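Local coordinates for uncharacterized protein (Legionella longbeachae NSW150, PDB 4JZA) that probably removes the 3-phosphate from phosphatidylinositol 3-phosphate, as a Legionella phosphoinositide phosphatase that may act on host lipid metabolism, at residues 144-149 against 161-166; 5-10 against 28-33. One frame throughout, in Å; residues are numbered along the deposited sequence.

Contact 1 of 2, residues 144-149 against 161-166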
# COMPACT_ATOMS: atom_id res chain seq x y z
N ASP A 144 8.50 -12.69 13.66
CA ASP A 144 9.19 -11.84 14.63
C ASP A 144 10.67 -11.80 14.29
O ASP A 144 11.26 -12.74 13.71
CB ASP A 144 9.11 -12.34 16.08
CG ASP A 144 7.69 -12.54 16.59
OD1 ASP A 144 6.72 -12.00 16.04
OD2 ASP A 144 7.54 -13.25 17.60
N LEU A 145 11.27 -10.72 14.73
CA LEU A 145 12.60 -10.36 14.32
C LEU A 145 13.44 -10.06 15.50
O LEU A 145 13.05 -9.24 16.33
CB LEU A 145 12.52 -9.12 13.47
CG LEU A 145 13.67 -8.97 12.51
CD1 LEU A 145 13.58 -10.01 11.41
CD2 LEU A 145 13.52 -7.59 11.90
N VAL A 146 14.58 -10.74 15.59
CA VAL A 146 15.54 -10.52 16.67
C VAL A 146 16.86 -10.28 15.99
O VAL A 146 17.19 -10.99 15.07
CB VAL A 146 15.69 -11.77 17.56
CG1 VAL A 146 16.74 -11.54 18.62
CG2 VAL A 146 14.37 -12.17 18.20
N THR A 147 17.58 -9.27 16.42
CA THR A 147 18.90 -9.01 15.86
C THR A 147 19.96 -9.04 16.99
O THR A 147 19.95 -8.27 17.94
CB THR A 147 18.96 -7.67 15.08
OG1 THR A 147 18.01 -7.67 13.97
CG2 THR A 147 20.39 -7.46 14.55
N LEU A 148 20.92 -9.94 16.82
CA LEU A 148 21.97 -10.13 17.80
C LEU A 148 23.25 -9.43 17.40
O LEU A 148 23.78 -9.63 16.31
CB LEU A 148 22.24 -11.62 17.98
CG LEU A 148 23.31 -12.03 18.98
CD1 LEU A 148 23.01 -13.42 19.50
CD2 LEU A 148 24.69 -12.00 18.34
N LEU A 149 23.75 -8.60 18.30
CA LEU A 149 24.98 -7.86 18.12
C LEU A 149 25.92 -8.15 19.28
O LEU A 149 25.51 -8.09 20.43
CB LEU A 149 24.67 -6.37 18.07
CG LEU A 149 25.61 -5.47 17.30
CD1 LEU A 149 25.94 -6.08 15.95
CD2 LEU A 149 24.97 -4.11 17.12
N LEU A 161 20.59 -7.74 22.17
CA LEU A 161 19.52 -8.18 21.30
C LEU A 161 18.49 -7.09 21.11
O LEU A 161 17.94 -6.59 22.08
CB LEU A 161 18.83 -9.41 21.89
CG LEU A 161 19.25 -10.79 21.39
CD1 LEU A 161 20.75 -10.88 21.22
CD2 LEU A 161 18.76 -11.86 22.34
N GLN A 162 18.23 -6.75 19.86
CA GLN A 162 17.09 -5.91 19.53
C GLN A 162 15.99 -6.87 19.12
O GLN A 162 16.22 -7.78 18.32
CB GLN A 162 17.42 -4.99 18.39
CG GLN A 162 18.66 -4.15 18.58
CD GLN A 162 18.89 -3.37 17.34
OE1 GLN A 162 18.02 -2.76 16.91
NE2 GLN A 162 19.99 -3.35 16.78
N VAL A 163 14.82 -6.68 19.69
CA VAL A 163 13.71 -7.59 19.50
C VAL A 163 12.42 -6.90 19.05
O VAL A 163 11.98 -5.92 19.69
CB VAL A 163 13.43 -8.28 20.82
CG1 VAL A 163 12.22 -9.20 20.73
CG2 VAL A 163 14.63 -9.09 21.20
N ASP A 164 11.79 -7.39 17.99
CA ASP A 164 10.42 -6.87 17.63
C ASP A 164 9.46 -8.00 17.43
O ASP A 164 9.60 -8.80 16.51
CB ASP A 164 10.42 -5.97 16.39
CG ASP A 164 10.91 -4.55 16.67
OD1 ASP A 164 12.13 -4.35 16.79
OD2 ASP A 164 10.09 -3.64 16.78
N GLU A 165 8.50 -8.09 18.33
CA GLU A 165 7.54 -9.19 18.32
C GLU A 165 6.29 -8.63 17.67
O GLU A 165 5.76 -7.62 18.09
CB GLU A 165 7.32 -9.73 19.77
CG GLU A 165 8.46 -10.68 20.25
CD GLU A 165 8.63 -10.91 21.76
OE1 GLU A 165 8.50 -9.98 22.59
OE2 GLU A 165 9.00 -12.04 22.12
N SER A 166 5.90 -9.26 16.58
CA SER A 166 4.64 -8.99 15.93
C SER A 166 3.45 -9.41 16.81
O SER A 166 3.48 -10.49 17.48
CB SER A 166 4.56 -9.82 14.66
OG SER A 166 3.52 -9.37 13.81

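Contact 2 of 2, residues 5-10 against 28-33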
# COMPACT_ATOMS: atom_id res chain seq x y z
N ILE A 5 10.08 -17.02 14.02
CA ILE A 5 11.04 -16.07 14.51
C ILE A 5 12.36 -16.17 13.75
O ILE A 5 12.89 -17.26 13.53
CB ILE A 5 11.34 -16.30 16.00
CG1 ILE A 5 10.05 -16.46 16.81
CG2 ILE A 5 12.15 -15.12 16.56
CD1 ILE A 5 10.22 -17.18 18.13
N ILE A 6 12.87 -15.02 13.35
CA ILE A 6 14.15 -14.95 12.73
C ILE A 6 15.11 -14.20 13.63
O ILE A 6 14.82 -13.11 14.14
CB ILE A 6 14.03 -14.20 11.41
CG1 ILE A 6 13.11 -14.99 10.47
CG2 ILE A 6 15.40 -13.96 10.83
CD1 ILE A 6 13.08 -14.52 9.02
N VAL A 7 16.26 -14.82 13.85
CA VAL A 7 17.31 -14.20 14.62
C VAL A 7 18.44 -13.95 13.66
O VAL A 7 18.91 -14.86 12.99
CB VAL A 7 17.78 -15.13 15.73
CG1 VAL A 7 18.98 -14.52 16.44
CG2 VAL A 7 16.64 -15.40 16.72
N ARG A 8 18.81 -12.68 13.54
CA ARG A 8 19.82 -12.23 12.64
C ARG A 8 21.05 -12.13 13.46
O ARG A 8 21.06 -11.51 14.53
CB ARG A 8 19.47 -10.87 12.05
CG ARG A 8 18.21 -10.92 11.21
CD ARG A 8 17.80 -9.56 10.73
NE ARG A 8 18.84 -9.00 9.90
CZ ARG A 8 19.56 -7.93 10.23
NH1 ARG A 8 19.38 -7.25 11.38
NH2 ARG A 8 20.48 -7.49 9.41
N VAL A 9 22.11 -12.66 12.88
CA VAL A 9 23.33 -12.96 13.57
C VAL A 9 24.50 -12.53 12.69
O VAL A 9 24.52 -12.85 11.55
CB VAL A 9 23.25 -14.45 13.83
CG1 VAL A 9 24.55 -15.16 13.53
CG2 VAL A 9 22.76 -14.71 15.24
N PRO A 10 25.45 -11.76 13.20
CA PRO A 10 26.50 -11.33 12.32
C PRO A 10 27.23 -12.47 11.68
O PRO A 10 27.46 -13.50 12.31
CB PRO A 10 27.48 -10.57 13.23
CG PRO A 10 27.04 -10.83 14.60
CD PRO A 10 25.58 -11.13 14.52
N PRO A 28 11.33 -19.94 20.77
CA PRO A 28 11.23 -21.34 20.38
C PRO A 28 10.87 -21.47 18.90
O PRO A 28 10.01 -20.71 18.38
CB PRO A 28 10.11 -21.89 21.27
CG PRO A 28 9.76 -20.80 22.25
CD PRO A 28 10.20 -19.52 21.62
N GLY A 29 11.56 -22.39 18.22
CA GLY A 29 11.40 -22.55 16.79
C GLY A 29 12.16 -21.55 15.93
O GLY A 29 11.94 -21.51 14.74
N TYR A 30 13.04 -20.74 16.49
CA TYR A 30 13.67 -19.66 15.71
C TYR A 30 14.52 -20.16 14.56
O TYR A 30 15.05 -21.23 14.62
CB TYR A 30 14.52 -18.76 16.60
CG TYR A 30 15.84 -19.34 17.02
CD1 TYR A 30 16.96 -19.27 16.18
CD2 TYR A 30 15.99 -19.95 18.23
CE1 TYR A 30 18.19 -19.80 16.55
CE2 TYR A 30 17.23 -20.48 18.61
CZ TYR A 30 18.33 -20.41 17.76
OH TYR A 30 19.54 -20.94 18.15
N ILE A 31 14.66 -19.34 13.52
CA ILE A 31 15.53 -19.61 12.39
C ILE A 31 16.66 -18.60 12.46
O ILE A 31 16.45 -17.45 12.79
CB ILE A 31 14.81 -19.34 11.08
CG1 ILE A 31 13.44 -19.99 11.07
CG2 ILE A 31 15.64 -19.84 9.91
CD1 ILE A 31 13.49 -21.50 11.14
N LEU A 32 17.87 -19.04 12.13
CA LEU A 32 19.02 -18.17 12.07
C LEU A 32 19.15 -17.61 10.70
O LEU A 32 18.89 -18.30 9.72
CB LEU A 32 20.31 -18.91 12.36
CG LEU A 32 20.58 -19.11 13.83
CD1 LEU A 32 21.72 -20.10 14.03
CD2 LEU A 32 20.89 -17.76 14.47
N GLU A 33 19.58 -16.36 10.65
CA GLU A 33 19.84 -15.63 9.42
C GLU A 33 21.07 -14.80 9.59
O GLU A 33 21.24 -14.14 10.60
CB GLU A 33 18.67 -14.73 9.13
CG GLU A 33 18.74 -14.03 7.81
CD GLU A 33 17.39 -13.49 7.44
OE1 GLU A 33 17.27 -12.26 7.33
OE2 GLU A 33 16.47 -14.31 7.33
O HOH W 1 10.78 -19.80 13.11
O HOH W 2 19.36 -10.36 7.18

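Contact 1 of 2, residues 144-149 against 161-166
Strands 144-149 and 161-166 run antiparallel, 176° between their directions, and are stitched by two pairs of backbone hydrogen bonds. Leu145 and Asp164 bond to each other through both N-H and C=O groups; Asp164 N reaches Leu145 O at 2.8 Å, nearly along the C=O axis. Thr147 and Gln162 form the next hydrogen-bonded pair, with Thr147 N 2.8 Å from Gln162 O. Between and beyond them stand the non-hydrogen-bonded pairs Val146-Val163 and Leu148-Leu161, whose side chains share one face.

Asp144 leaves the strand start toward its partner, CG anti to its own carbonyl carbon (chi1 -56°). Its CB rests on Asp164 O at 3.6 Å; CG passes Glu165 CA and Ser166 N; OD1 accepts a hydrogen bond from Ser166 N at 2.9 Å. That donor stands well above the carboxylate plane, 56° out of it, and the bond is bent. OD2 lies against the CG methylene of Glu165, whose own carboxylate turns off to salt bridges with Arg26 and Lys371; these cations would probably ease the closeness of the two acids.

On the valine-leucine face, Leu161 crosses obliquely between two neighbours: its CG meets Val146 CG1 at 3.8 Å, while its CD1 lies on Leu148 CG at 3.6 Å. Phe27 covers Val146 and Val163 on this side. The opposite face carries Leu145 along with the polar Thr147, Gln162 and Asp164, gathered around His604, which hydrogen-bonds both Thr147 OG1 and Asp164 OD1; Arg374 adds a salt bridge to Asp164, and Ser602 holds Gln162 NE2. Antiparallel neighbours joined by a short connection, the two strands form a beta hairpin inside the mixed sheet of the alpha/beta fold.

Contact 2 of 2, residues 5-10 against 28-33
Glu33 sets CG anti to its backbone N (chi1 -174°) and stays extended, while Arg8 puts CG beside its own N and bends at chi3 (61°); strand pairing places both side chains on one face, and these torsions bring their polar ends to a shared water. Water 2 bridges them, accepting from Arg8 NE and donating to Glu33 OE1 at 2.8 Å; NE and OE1 themselves stay 4.4 Å apart, beyond a salt bridge. Glu33 OE2 instead lies over Ile6 CG2 at 3.7 Å.

Toward the start of the strand pair, Tyr30 takes the crowded position between N and carbonyl carbon (chi1 76°), bringing CD1 obliquely to Val7 CG2 at 3.9 Å. Leu32 CD2 reaches Val9 CG2, 3.7 Å away. Backbone hydrogen bonds join the parallel strands: Ile31 N to Ile5 O at 2.7 Å, Val7 N to Ile31 O, Glu33 N to Val7 O and Val9 N to Glu33 O. Water 1 bridges the start of the pair, accepting from Ile5 N and donating to Gly29 O.

Arg8 also bonds Thr147 OG1 and Ser602 O and makes a cation-pi contact with Tyr35. The guanidinium is thus gripped at NE, NH1 and NH2, and Glu33 would probably temper its charge through the water rather than by direct pairing.

How the contacts relate
The two contacts share one mixed sheet, their centres about 9 Å apart on the same side of the chain's centre. Contact 2 comes first along the chain, closing a beta-alpha-beta unit in which helix 17-26 connects strands 5-10 and 31-35; contact 1 follows as the hairpin of strands 144-150 and 159-166. Strand 5-10 runs parallel to strand 144-150, and this pairing joins the two contacts, with Val146 N facing Ile6 O at 2.8 Å and Leu148 N facing Arg8 O in probable hydrogen bonds. Four adjacent strands result, with 31-35 outermost, so sequence near the N-terminus forms one end of the sheet of this alpha/beta protein.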